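Local coordinates for 5-carboxymethyl-2-hydroxymuconate semialdehyde dehydrogenase (Thermus thermophilus, PDB 2D4E), which probably oxidises 5-carboxymethyl-2-hydroxymuconate semialdehyde to the corresponding acid with NAD as coenzyme, as a tetrameric member of the aldehyde dehydrogenase family, at residues Glu100-Glu105 with Ala209-Glu214; Arg122-Arg127 with Pro175-Thr180; Thr147-Val150 with Trp154-Tyr157; Leu265-Pro270 with Tyr495-Thr500; Ser308-Val313 with Gly399-Lys404. One frame throughout, in Å; residues are numbered along the deposited sequence.

Contact 1 of 5, residues Glu100-Glu105 with Ala209-Glu214; sequences EKHADE and AEILKE
E214, in the last turn of helix 203-214, spends one carboxylate oxygen on each of two basic neighbours, K101 and H102. H102 NE2 donates to E214 OE2 at 2.7 Å, in a bond bent to 140° at the hydrogen, with the oxygen tilted 25° from the imidazole plane. K101 NZ forms a salt bridge with the other oxygen, E214 OE1, at 3.0 Å. Each donor is met by a syn lone pair of its own oxygen, while the ring and carboxylate planes stand 67° apart. E214 reaches this far because its chain is fully extended from a CG anti to the backbone N; the long K101 chain bends at chi3 and meets it crosswise.

The other ring nitrogen is also engaged: H102 ND1 donates to E105 OE2 at 3.2 Å. E105 in turn carries a salt bridge from OE1 to K207, which ties it back to helix 203-214 as well. On the buried side I211 slides past the ring obliquely, its CG1 3.9 Å from H102 CD2 and its CD1 4.0 Å from H102 CB. This branched aliphatic chain fits the inner side, where it also packs on L98 of helix 85-101.

H102 occupies the break between helices 85-101 and 103-114, at the N-cap position of the second. With a carboxylate at each ring nitrogen, its imidazole is held at both ends, and these acids would be expected to favour the doubly protonated, cationic form.

Contact 2 of 5, residues Arg122-Arg127 with Pro175-Thr180; sequences RAQVAR and PLMLST
V125 and L176 form the close-packed side of this contact between two nearly parallel helices, whose local axes come within 8.5 Å at an angle of 17°. L176 CD2 lies 3.9 Å from V125 CG2 and equally near V125 CA, so the leucine tip rests on the helix backbone as well as on the valine branch. Both residues are buried, V125 also packing on L106 of helix 103-114 and L176 on A128, a setting that suits branched aliphatic chains.

Toward the partly exposed side the chains are long and flexible. M177, with CG anti to the backbone N (chi1 173°), reaches between Q124 and R127. Q124 OE1 lies 3.6 Å from M177 CB, a contact without a hydrogen bond. M177 SD sits 3.9 Å over the centre of one face of the R127 guanidinium and 3.6 Å from R127 CB. M177 was modelled in two conformers, so the sulfur-guanidinium contact holds for the one described.

The guanidinium finds its polar partners elsewhere in its own helix: R127 NH1 bonds to N131 and E130 while one face meets the polarisable sulfur, a mixed surface beside L178, which touches the bound NAD.

Contact 3 of 5, residues Thr147-Val150 with Trp154-Tyr157; sequences TFPV and WLYY
T147-V150 folds back antiparallel on W154-Y157 as a β-hairpin, far from the centre of the chain, in the extended arm that aldehyde dehydrogenases use for oligomerisation. At the turn, V150 and W154 make a hydrogen-bonded pair: V150 N to W154 O is 2.9 Å and W154 N to V150 O is 3.2 Å. Two residues further from the turn, F148 N donates to Y156 O almost straight, at 173°; its 2.6 Å is short for such a bond and should be read with caution. The return bond from Y156 N to F148 O is weak.

P149, which has no N-H to offer, has its CG 3.9 Å from L155 CD1, the two chains side by side and pointing the same way. Across the hairpin V150 CG2 meets Y156 CE1 obliquely at 3.9 Å. The phenol reaches on, so that Y156 OH stands over a W154 ring face, near its rim.

One edge of W154-Y157 thus meets T147-V150, while L155 and Y157 pair through their backbones with L503 and I501. Polar side-chain ends go to neighbouring subunits, Y156 OH to V468 O and Y157 OH to H450 of the third, T147 OG1 to T158 O of the second, as suits an arm packed between subunits.

Contact 4 of 5, residues Leu265-Pro270 with Tyr495-Thr500; sequences LKRLSP and YTDLKT
R267 meets D497 and T496 across backbones that stay well apart, the nearest CA atoms, those of R267 and Y495, being 9.3 Å from each other, so the arginine side chain bridges the gap. Its chain leaves with CG anti to the backbone N (chi1 -173°), runs straight, then bends at chi3 to bring the guanidinium edge against D497 and T496. Arginine suits the place, being long and having several N-H donors.

R267 NH2 and D497 OD1 form a salt bridge at 2.5 Å, short enough that the exact value deserves caution. The oxygen lies within the guanidinium plane and uses its syn lone pair. R267 NH1 approaches the same D497 OD1 at 3.0 Å in a weaker, bent bond, so one oxygen takes both nitrogens in a fork rather than the two-oxygen, side-on pairing; the guanidinium and carboxylate planes are 60° apart. R267 NH1 also bonds weakly to T496 O at 3.3 Å, and more firmly to F494 O near the end of helix 488-495. D483 of the third subunit forms a further salt bridge with R267 NE.

R267 begins strand 267-271, at one edge of the parallel sheet beside strand 244-248. D497 belongs to strand 496-504, which pairs with strand 154-162, while Y495 packs against helix 175-188.

Contact 5 of 5, residues Ser308-Val313 with Gly399-Lys404; sequences SSRLLV and GENHMK
R310 and N401 meet edge to edge, the guanidinium and amide planes turned 36° from one another. R310 NH1 donates to N401 OD1 at 2.8 Å, and the bond is well formed from both sides: the oxygen lies in the guanidinium plane, and the donor lies in the carbonyl plane on a lone pair. The hydrogen-bond angle of 151° leaves it slightly bent. The aliphatic part of the arginine comes close as well, with R310 CD 3.5 Å from N401 OD1. Beyond that carbon, the bend at chi3 (-59°) turns the guanidinium toward N401.

N401 is suited to this place because its amide can accept and donate at once. While OD1 takes the arginine, ND2 makes a weak bond to the carbonyl of D432. N401 sits at the second position of a type I β turn, E400 to M403, closed by the bond from M403 N to E400 O at 3.0 Å, and its CG lies anti to the backbone N, which directs the amide at the strand 310-314. Within the turn segment M403 SD accepts a weak bond from E400 N at 3.3 Å, and the sulfur lies close to G399, which has no side chain to oppose it.

R310 NH1 also bonds to K429 O, and R310 NH2 to A430 O and K275 O. This buried arginine therefore meets neutral oxygens at the partners named, whose combined dipoles probably disperse its charge and fix its orientation between strand 310-314 and the loop.

From the N terminus, contact 1 opens first at 100-105, and contact 2 follows at 122-127. Contact 3, a hairpin only a few residues long, lies wholly inside the loop of contact 2, which closes at 175-180, itself nested in that of contact 1, closed at 209-214. Contact 4 then spans from 265-270 to 495-500 and encloses contact 5, so no loops cross. Contacts 1 and 2 touch where helix 103-114 meets helix 118-136. Contacts 3 and 4 reach the same two-stranded sheet, touch at Y156 and T500, and both meet the third subunit. Contact 5 lies apart, joining strand 310-314 to the loop before helix 404-407.

Contact 1 of 5, residues Glu100-Glu105 with Ala209-Glu214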
# COMPACT_ATOMS: atom_id res chain seq x y z
N GLU C 100 5.81 21.27 25.11
CA GLU C 100 4.87 22.38 25.11
C GLU C 100 4.90 23.14 26.44
O GLU C 100 4.81 24.37 26.45
CB GLU C 100 3.45 21.86 24.84
CG GLU C 100 3.27 21.35 23.41
CD GLU C 100 1.96 20.59 23.19
OE1 GLU C 100 1.74 20.11 22.06
OE2 GLU C 100 1.15 20.47 24.13
N LYS C 101 5.07 22.42 27.54
CA LYS C 101 5.10 23.04 28.86
C LYS C 101 6.36 23.88 29.06
O LYS C 101 6.34 24.88 29.78
CB LYS C 101 5.02 21.98 29.97
CG LYS C 101 4.56 22.55 31.30
CD LYS C 101 4.69 21.57 32.45
CE LYS C 101 6.13 21.44 32.91
NZ LYS C 101 6.26 20.66 34.17
N HIS C 102 7.45 23.47 28.43
CA HIS C 102 8.71 24.19 28.54
C HIS C 102 8.99 24.99 27.26
O HIS C 102 10.12 25.42 27.03
CB HIS C 102 9.86 23.21 28.78
CG HIS C 102 9.74 22.43 30.05
ND1 HIS C 102 10.09 22.96 31.28
CD2 HIS C 102 9.29 21.18 30.29
CE1 HIS C 102 9.86 22.06 32.22
NE2 HIS C 102 9.38 20.97 31.65
N ALA C 103 7.96 25.20 26.45
CA ALA C 103 8.10 25.91 25.18
C ALA C 103 8.83 27.25 25.25
O ALA C 103 9.73 27.50 24.46
CB ALA C 103 6.73 26.11 24.54
N ASP C 104 8.44 28.10 26.19
CA ASP C 104 9.08 29.41 26.33
C ASP C 104 10.58 29.30 26.57
O ASP C 104 11.37 30.00 25.94
CB ASP C 104 8.43 30.21 27.47
CG ASP C 104 6.97 30.57 27.19
OD1 ASP C 104 6.50 30.39 26.04
OD2 ASP C 104 6.29 31.04 28.12
N GLU C 105 10.97 28.42 27.50
CA GLU C 105 12.38 28.22 27.82
C GLU C 105 13.16 27.74 26.59
O GLU C 105 14.23 28.26 26.29
CB GLU C 105 12.52 27.18 28.94
CG GLU C 105 11.81 27.53 30.24
CD GLU C 105 11.47 26.28 31.05
OE1 GLU C 105 12.35 25.42 31.24
OE2 GLU C 105 10.32 26.16 31.51
N ALA C 209 17.17 16.77 26.79
CA ALA C 209 17.45 15.59 27.61
C ALA C 209 16.73 15.74 28.95
O ALA C 209 16.19 14.77 29.48
CB ALA C 209 18.94 15.43 27.82
N GLU C 210 16.73 16.95 29.50
CA GLU C 210 16.06 17.18 30.79
C GLU C 210 14.60 16.80 30.66
O GLU C 210 14.04 16.11 31.51
CB GLU C 210 16.17 18.65 31.21
CG GLU C 210 17.59 19.11 31.50
CD GLU C 210 17.65 20.52 32.07
OE1 GLU C 210 18.76 21.05 32.21
OE2 GLU C 210 16.58 21.08 32.37
N ILE C 211 13.99 17.24 29.56
CA ILE C 211 12.59 16.96 29.30
C ILE C 211 12.33 15.47 29.13
O ILE C 211 11.37 14.94 29.68
CB ILE C 211 12.11 17.74 28.06
CG1 ILE C 211 12.10 19.24 28.38
CG2 ILE C 211 10.72 17.26 27.64
CD1 ILE C 211 11.80 20.13 27.20
N LEU C 212 13.16 14.78 28.35
CA LEU C 212 12.96 13.35 28.17
C LEU C 212 13.09 12.63 29.51
O LEU C 212 12.46 11.60 29.73
CB LEU C 212 13.94 12.77 27.15
CG LEU C 212 13.36 12.72 25.73
CD1 LEU C 212 12.96 14.12 25.27
CD2 LEU C 212 14.38 12.12 24.78
N LYS C 213 13.91 13.18 30.41
CA LYS C 213 14.07 12.57 31.72
C LYS C 213 12.82 12.88 32.54
O LYS C 213 12.40 12.08 33.36
CB LYS C 213 15.31 13.12 32.44
CG LYS C 213 15.47 12.57 33.86
CD LYS C 213 16.71 13.13 34.54
CE LYS C 213 16.77 12.76 36.02
NZ LYS C 213 16.82 11.29 36.24
N GLU C 214 12.24 14.06 32.32
CA GLU C 214 11.03 14.43 33.04
C GLU C 214 9.88 13.55 32.56
O GLU C 214 8.90 13.34 33.28
CB GLU C 214 10.69 15.91 32.81
CG GLU C 214 9.49 16.38 33.63
CD GLU C 214 9.12 17.84 33.40
OE1 GLU C 214 8.15 18.32 34.02
OE2 GLU C 214 9.79 18.52 32.59

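Contact 2 of 5, residues Arg122-Arg127 with Pro175-Thr180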
# COMPACT_ATOMS: atom_id res chain seq x y z
N ARG C 122 10.04 30.06 18.34
CA ARG C 122 8.90 29.60 19.13
C ARG C 122 8.03 28.68 18.29
O ARG C 122 7.55 27.66 18.77
CB ARG C 122 8.08 30.78 19.65
CG ARG C 122 6.84 30.35 20.46
CD ARG C 122 7.22 29.57 21.71
NE ARG C 122 6.05 29.10 22.45
CZ ARG C 122 5.28 28.09 22.07
NH1 ARG C 122 5.56 27.42 20.96
NH2 ARG C 122 4.23 27.74 22.81
N ALA C 123 7.81 29.06 17.03
CA ALA C 123 7.01 28.25 16.12
C ALA C 123 7.70 26.91 15.88
O ALA C 123 7.05 25.88 15.68
CB ALA C 123 6.80 28.97 14.80
N GLN C 124 9.03 26.92 15.91
CA GLN C 124 9.82 25.71 15.70
C GLN C 124 9.66 24.76 16.88
O GLN C 124 9.74 23.54 16.72
CB GLN C 124 11.30 26.07 15.51
CG GLN C 124 11.56 26.83 14.23
CD GLN C 124 11.86 25.92 13.08
OE1 GLN C 124 12.97 25.40 12.95
NE2 GLN C 124 10.87 25.69 12.23
N VAL C 125 9.45 25.31 18.08
CA VAL C 125 9.25 24.47 19.26
C VAL C 125 7.93 23.73 19.06
O VAL C 125 7.81 22.56 19.41
CB VAL C 125 9.17 25.30 20.55
CG1 VAL C 125 8.75 24.41 21.72
CG2 VAL C 125 10.52 25.94 20.84
N ALA C 126 6.94 24.42 18.51
CA ALA C 126 5.65 23.79 18.26
C ALA C 126 5.83 22.64 17.25
O ALA C 126 5.23 21.58 17.40
CB ALA C 126 4.66 24.82 17.73
N ARG C 127 6.66 22.85 16.23
CA ARG C 127 6.91 21.81 15.24
C ARG C 127 7.63 20.63 15.89
O ARG C 127 7.39 19.48 15.54
CB ARG C 127 7.76 22.34 14.08
CG ARG C 127 6.98 23.11 13.02
CD ARG C 127 6.12 22.18 12.14
NE ARG C 127 6.92 21.26 11.32
CZ ARG C 127 7.28 20.03 11.68
NH1 ARG C 127 6.91 19.53 12.85
NH2 ARG C 127 8.04 19.30 10.86
N PRO C 175 18.56 23.34 16.10
CA PRO C 175 18.79 22.27 17.08
C PRO C 175 17.60 21.43 17.51
O PRO C 175 17.60 20.21 17.35
CB PRO C 175 19.41 23.02 18.26
CG PRO C 175 20.17 24.10 17.59
CD PRO C 175 19.19 24.59 16.55
N LEU C 176 16.57 22.07 18.06
CA LEU C 176 15.40 21.34 18.52
C LEU C 176 14.61 20.66 17.40
O LEU C 176 14.33 19.46 17.47
CB LEU C 176 14.46 22.25 19.31
CG LEU C 176 13.32 21.51 20.00
CD1 LEU C 176 13.88 20.62 21.10
CD2 LEU C 176 12.33 22.51 20.58
N MET C 177 14.24 21.43 16.39
CA MET C 177 13.45 20.89 15.27
C MET C 177 14.14 19.77 14.51
O MET C 177 13.54 18.74 14.23
CB MET C 177 13.07 22.02 14.30
CG MET C 177 12.40 21.58 13.01
SD MET C 177 10.87 20.69 13.27
CE MET C 177 11.09 19.32 12.13
N LEU C 178 15.41 19.97 14.17
CA LEU C 178 16.14 18.97 13.41
C LEU C 178 16.55 17.73 14.19
O LEU C 178 16.74 16.67 13.60
CB LEU C 178 17.35 19.62 12.75
CG LEU C 178 16.96 20.78 11.83
CD1 LEU C 178 18.20 21.36 11.19
CD2 LEU C 178 15.98 20.31 10.77
N SER C 179 16.70 17.83 15.51
CA SER C 179 17.08 16.66 16.29
C SER C 179 15.84 15.83 16.59
O SER C 179 15.87 14.60 16.48
CB SER C 179 17.79 17.06 17.59
OG SER C 179 16.92 17.73 18.48
N THR C 180 14.74 16.49 16.96
CA THR C 180 13.50 15.78 17.26
C THR C 180 12.93 15.13 16.01
O THR C 180 12.17 14.16 16.10
CB THR C 180 12.43 16.71 17.88
OG1 THR C 180 12.12 17.77 16.97
CG2 THR C 180 12.94 17.30 19.19

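Contact 3 of 5, residues Thr147-Val150 with Trp154-Tyr157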
# COMPACT_ATOMS: atom_id res chain seq x y z
N THR C 147 1.27 -9.65 2.99
CA THR C 147 1.14 -11.11 2.90
C THR C 147 1.25 -11.46 1.42
O THR C 147 0.74 -10.74 0.56
CB THR C 147 -0.22 -11.66 3.43
OG1 THR C 147 -1.31 -11.04 2.74
CG2 THR C 147 -0.34 -11.44 4.93
N PHE C 148 1.94 -12.56 1.14
CA PHE C 148 2.12 -13.02 -0.23
C PHE C 148 1.79 -14.50 -0.29
O PHE C 148 2.67 -15.34 -0.44
CB PHE C 148 3.57 -12.80 -0.69
CG PHE C 148 4.00 -11.36 -0.70
CD1 PHE C 148 4.59 -10.79 0.41
CD2 PHE C 148 3.82 -10.58 -1.84
CE1 PHE C 148 5.01 -9.46 0.39
CE2 PHE C 148 4.23 -9.24 -1.87
CZ PHE C 148 4.83 -8.69 -0.74
N PRO C 149 0.49 -14.85 -0.17
CA PRO C 149 0.10 -16.26 -0.22
C PRO C 149 0.31 -16.81 -1.62
O PRO C 149 0.20 -16.08 -2.60
CB PRO C 149 -1.39 -16.22 0.14
CG PRO C 149 -1.54 -14.93 0.91
CD PRO C 149 -0.67 -13.99 0.12
N VAL C 150 0.65 -18.09 -1.71
CA VAL C 150 0.83 -18.72 -3.01
C VAL C 150 -0.15 -19.89 -3.10
O VAL C 150 0.14 -20.99 -2.63
CB VAL C 150 2.26 -19.24 -3.22
CG1 VAL C 150 2.37 -19.93 -4.57
CG2 VAL C 150 3.25 -18.07 -3.17
N TRP C 154 1.62 -22.34 -0.08
CA TRP C 154 2.50 -21.56 0.78
C TRP C 154 1.89 -20.27 1.29
O TRP C 154 0.98 -19.70 0.67
CB TRP C 154 3.78 -21.16 0.05
CG TRP C 154 4.70 -22.26 -0.24
CD1 TRP C 154 4.64 -23.15 -1.27
CD2 TRP C 154 5.83 -22.65 0.55
NE1 TRP C 154 5.65 -24.07 -1.18
CE2 TRP C 154 6.40 -23.79 -0.07
CE3 TRP C 154 6.41 -22.15 1.72
CZ2 TRP C 154 7.53 -24.43 0.45
CZ3 TRP C 154 7.53 -22.79 2.23
CH2 TRP C 154 8.08 -23.92 1.59
N LEU C 155 2.43 -19.81 2.41
CA LEU C 155 2.05 -18.54 2.99
C LEU C 155 3.35 -17.82 3.28
O LEU C 155 4.20 -18.33 4.02
CB LEU C 155 1.28 -18.68 4.31
CG LEU C 155 1.15 -17.29 4.98
CD1 LEU C 155 0.35 -16.35 4.07
CD2 LEU C 155 0.48 -17.40 6.35
N TYR C 156 3.54 -16.66 2.67
CA TYR C 156 4.71 -15.84 2.93
C TYR C 156 4.11 -14.57 3.49
O TYR C 156 3.11 -14.06 2.97
CB TYR C 156 5.48 -15.47 1.66
CG TYR C 156 6.18 -16.60 0.95
CD1 TYR C 156 5.48 -17.48 0.13
CD2 TYR C 156 7.56 -16.77 1.08
CE1 TYR C 156 6.13 -18.50 -0.56
CE2 TYR C 156 8.22 -17.79 0.40
CZ TYR C 156 7.50 -18.65 -0.42
OH TYR C 156 8.15 -19.66 -1.09
N TYR C 157 4.69 -14.05 4.57
CA TYR C 157 4.20 -12.81 5.12
C TYR C 157 5.41 -12.04 5.58
O TYR C 157 6.45 -12.62 5.87
CB TYR C 157 3.19 -13.07 6.26
CG TYR C 157 3.75 -13.64 7.55
CD1 TYR C 157 4.28 -12.80 8.53
CD2 TYR C 157 3.70 -15.00 7.81
CE1 TYR C 157 4.73 -13.31 9.75
CE2 TYR C 157 4.15 -15.53 9.03
CZ TYR C 157 4.67 -14.67 9.99
OH TYR C 157 5.10 -15.17 11.19

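Contact 4 of 5, residues Leu265-Pro270 with Tyr495-Thr500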
# COMPACT_ATOMS: atom_id res chain seq x y z
N LEU C 265 29.83 -1.23 8.30
CA LEU C 265 28.72 -1.28 7.36
C LEU C 265 27.46 -0.68 7.98
O LEU C 265 26.39 -1.29 7.96
CB LEU C 265 28.46 -2.73 6.94
CG LEU C 265 29.59 -3.36 6.12
CD1 LEU C 265 29.36 -4.86 6.00
CD2 LEU C 265 29.65 -2.71 4.75
N LYS C 266 27.59 0.52 8.54
CA LYS C 266 26.45 1.16 9.17
C LYS C 266 25.45 1.68 8.15
O LYS C 266 25.81 2.03 7.03
CB LYS C 266 26.92 2.31 10.06
CG LYS C 266 27.79 1.86 11.21
CD LYS C 266 27.97 2.96 12.23
CE LYS C 266 28.71 2.45 13.46
NZ LYS C 266 28.75 3.51 14.50
N ARG C 267 24.18 1.70 8.54
CA ARG C 267 23.11 2.20 7.69
C ARG C 267 23.05 3.71 7.94
O ARG C 267 22.96 4.15 9.08
CB ARG C 267 21.78 1.55 8.08
CG ARG C 267 20.62 1.87 7.16
CD ARG C 267 19.35 1.14 7.62
NE ARG C 267 19.64 -0.26 7.93
CZ ARG C 267 18.77 -1.12 8.45
NH1 ARG C 267 17.52 -0.74 8.70
NH2 ARG C 267 19.14 -2.36 8.70
N LEU C 268 23.08 4.49 6.86
CA LEU C 268 23.06 5.95 6.97
C LEU C 268 21.85 6.61 6.30
O LEU C 268 21.41 6.18 5.23
CB LEU C 268 24.36 6.51 6.37
CG LEU C 268 24.62 8.02 6.28
CD1 LEU C 268 24.52 8.67 7.66
CD2 LEU C 268 26.00 8.26 5.70
N SER C 269 21.32 7.65 6.94
CA SER C 269 20.18 8.40 6.43
C SER C 269 20.59 9.87 6.40
O SER C 269 20.21 10.65 7.28
CB SER C 269 18.97 8.22 7.34
OG SER C 269 17.88 9.01 6.90
N PRO C 270 21.37 10.27 5.38
CA PRO C 270 21.83 11.65 5.27
C PRO C 270 20.94 12.67 4.57
O PRO C 270 20.42 12.43 3.48
CB PRO C 270 23.17 11.50 4.55
CG PRO C 270 22.84 10.42 3.55
CD PRO C 270 22.01 9.42 4.36
N TYR C 495 14.57 3.03 9.83
CA TYR C 495 14.58 2.65 11.24
C TYR C 495 14.19 1.21 11.57
O TYR C 495 14.37 0.78 12.71
CB TYR C 495 13.70 3.60 12.05
CG TYR C 495 14.15 5.05 11.99
CD1 TYR C 495 13.48 5.98 11.18
CD2 TYR C 495 15.25 5.49 12.73
CE1 TYR C 495 13.90 7.31 11.11
CE2 TYR C 495 15.68 6.82 12.66
CZ TYR C 495 15.01 7.72 11.85
OH TYR C 495 15.44 9.02 11.79
N THR C 496 13.66 0.47 10.60
CA THR C 496 13.27 -0.91 10.84
C THR C 496 13.83 -1.85 9.78
O THR C 496 14.30 -1.40 8.74
CB THR C 496 11.72 -1.07 10.87
OG1 THR C 496 11.18 -0.87 9.56
CG2 THR C 496 11.09 -0.08 11.83
N ASP C 497 13.77 -3.15 10.05
CA ASP C 497 14.25 -4.17 9.12
C ASP C 497 13.07 -5.01 8.64
O ASP C 497 12.22 -5.41 9.44
CB ASP C 497 15.24 -5.13 9.79
CG ASP C 497 16.56 -4.46 10.14
OD1 ASP C 497 17.05 -3.63 9.35
OD2 ASP C 497 17.10 -4.80 11.21
N LEU C 498 13.03 -5.29 7.34
CA LEU C 498 11.98 -6.12 6.77
C LEU C 498 12.36 -7.57 6.99
O LEU C 498 13.55 -7.92 7.02
CB LEU C 498 11.82 -5.85 5.27
CG LEU C 498 10.97 -4.64 4.86
CD1 LEU C 498 11.24 -4.28 3.39
CD2 LEU C 498 9.49 -4.96 5.07
N LYS C 499 11.36 -8.42 7.14
CA LYS C 499 11.59 -9.84 7.34
C LYS C 499 10.54 -10.63 6.59
O LYS C 499 9.34 -10.36 6.71
CB LYS C 499 11.53 -10.19 8.83
CG LYS C 499 11.87 -11.64 9.14
CD LYS C 499 11.75 -11.98 10.63
CE LYS C 499 12.79 -11.23 11.45
NZ LYS C 499 12.76 -11.68 12.87
N THR C 500 10.99 -11.59 5.78
CA THR C 500 10.07 -12.42 5.03
C THR C 500 9.99 -13.78 5.72
O THR C 500 11.00 -14.46 5.90
CB THR C 500 10.53 -12.61 3.56
OG1 THR C 500 10.50 -11.35 2.88
CG2 THR C 500 9.62 -13.60 2.83

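Contact 5 of 5, residues Ser308-Val313 with Gly399-Lys404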
# COMPACT_ATOMS: atom_id res chain seq x y z
N SER C 308 15.87 28.91 -1.36
CA SER C 308 15.98 29.05 -2.81
C SER C 308 17.08 30.08 -3.09
O SER C 308 16.80 31.24 -3.38
CB SER C 308 14.63 29.51 -3.40
OG SER C 308 14.09 30.60 -2.67
N SER C 309 18.32 29.63 -2.98
CA SER C 309 19.49 30.48 -3.18
C SER C 309 19.75 30.85 -4.64
O SER C 309 20.57 31.72 -4.93
CB SER C 309 20.72 29.81 -2.57
OG SER C 309 20.78 28.44 -2.94
N ARG C 310 19.07 30.18 -5.56
CA ARG C 310 19.21 30.50 -6.97
C ARG C 310 17.83 30.89 -7.48
O ARG C 310 16.86 30.15 -7.30
CB ARG C 310 19.73 29.30 -7.77
CG ARG C 310 21.22 29.07 -7.67
CD ARG C 310 21.62 27.93 -8.61
NE ARG C 310 20.92 26.68 -8.29
CZ ARG C 310 20.57 25.76 -9.18
NH1 ARG C 310 20.84 25.94 -10.47
NH2 ARG C 310 19.95 24.66 -8.79
N LEU C 311 17.74 32.06 -8.08
CA LEU C 311 16.48 32.57 -8.61
C LEU C 311 16.57 32.63 -10.13
O LEU C 311 17.28 33.46 -10.69
CB LEU C 311 16.20 33.96 -8.06
CG LEU C 311 15.00 34.70 -8.67
CD1 LEU C 311 13.74 33.86 -8.47
CD2 LEU C 311 14.85 36.08 -8.04
N LEU C 312 15.85 31.74 -10.81
CA LEU C 312 15.84 31.70 -12.26
C LEU C 312 14.59 32.42 -12.75
O LEU C 312 13.48 32.00 -12.46
CB LEU C 312 15.83 30.24 -12.75
CG LEU C 312 17.19 29.54 -12.61
CD1 LEU C 312 17.02 28.02 -12.61
CD2 LEU C 312 18.09 29.98 -13.75
N VAL C 313 14.79 33.51 -13.48
CA VAL C 313 13.68 34.31 -13.97
C VAL C 313 13.68 34.42 -15.49
O VAL C 313 14.71 34.70 -16.10
CB VAL C 313 13.72 35.72 -13.36
CG1 VAL C 313 12.49 36.52 -13.78
CG2 VAL C 313 13.82 35.63 -11.84
N GLY C 399 23.90 36.87 -11.73
CA GLY C 399 25.04 36.15 -12.27
C GLY C 399 24.68 35.06 -13.25
O GLY C 399 23.64 35.10 -13.91
N GLU C 400 25.56 34.07 -13.34
CA GLU C 400 25.37 32.95 -14.25
C GLU C 400 25.44 31.66 -13.45
O GLU C 400 26.14 31.59 -12.44
CB GLU C 400 26.44 32.96 -15.34
CG GLU C 400 26.53 34.30 -16.06
CD GLU C 400 27.58 34.33 -17.15
OE1 GLU C 400 28.75 33.98 -16.89
OE2 GLU C 400 27.24 34.72 -18.29
N ASN C 401 24.71 30.65 -13.91
CA ASN C 401 24.64 29.37 -13.22
C ASN C 401 25.96 28.62 -13.05
O ASN C 401 26.07 27.75 -12.18
CB ASN C 401 23.62 28.47 -13.92
CG ASN C 401 23.08 27.39 -13.00
OD1 ASN C 401 22.45 27.69 -11.99
ND2 ASN C 401 23.33 26.13 -13.35
N HIS C 402 26.96 28.94 -13.87
CA HIS C 402 28.25 28.27 -13.79
C HIS C 402 29.15 28.92 -12.73
O HIS C 402 30.21 28.38 -12.39
CB HIS C 402 28.96 28.33 -15.15
CG HIS C 402 29.44 29.70 -15.51
ND1 HIS C 402 30.52 30.30 -14.89
CD2 HIS C 402 28.95 30.62 -16.38
CE1 HIS C 402 30.67 31.53 -15.36
NE2 HIS C 402 29.73 31.75 -16.26
N MET C 403 28.75 30.08 -12.24
CA MET C 403 29.53 30.77 -11.23
C MET C 403 29.59 30.00 -9.92
O MET C 403 28.70 29.21 -9.61
CB MET C 403 28.96 32.16 -10.97
CG MET C 403 29.14 33.12 -12.13
SD MET C 403 28.44 34.73 -11.78
CE MET C 403 29.08 35.69 -13.18
N LYS C 404 30.67 30.23 -9.17
CA LYS C 404 30.87 29.56 -7.90
C LYS C 404 29.75 29.88 -6.90
O LYS C 404 29.32 29.01 -6.16
CB LYS C 404 32.23 29.97 -7.32
CG LYS C 404 32.64 29.21 -6.06
CD LYS C 404 33.98 29.71 -5.52
CE LYS C 404 35.13 29.43 -6.49
NZ LYS C 404 35.43 27.98 -6.60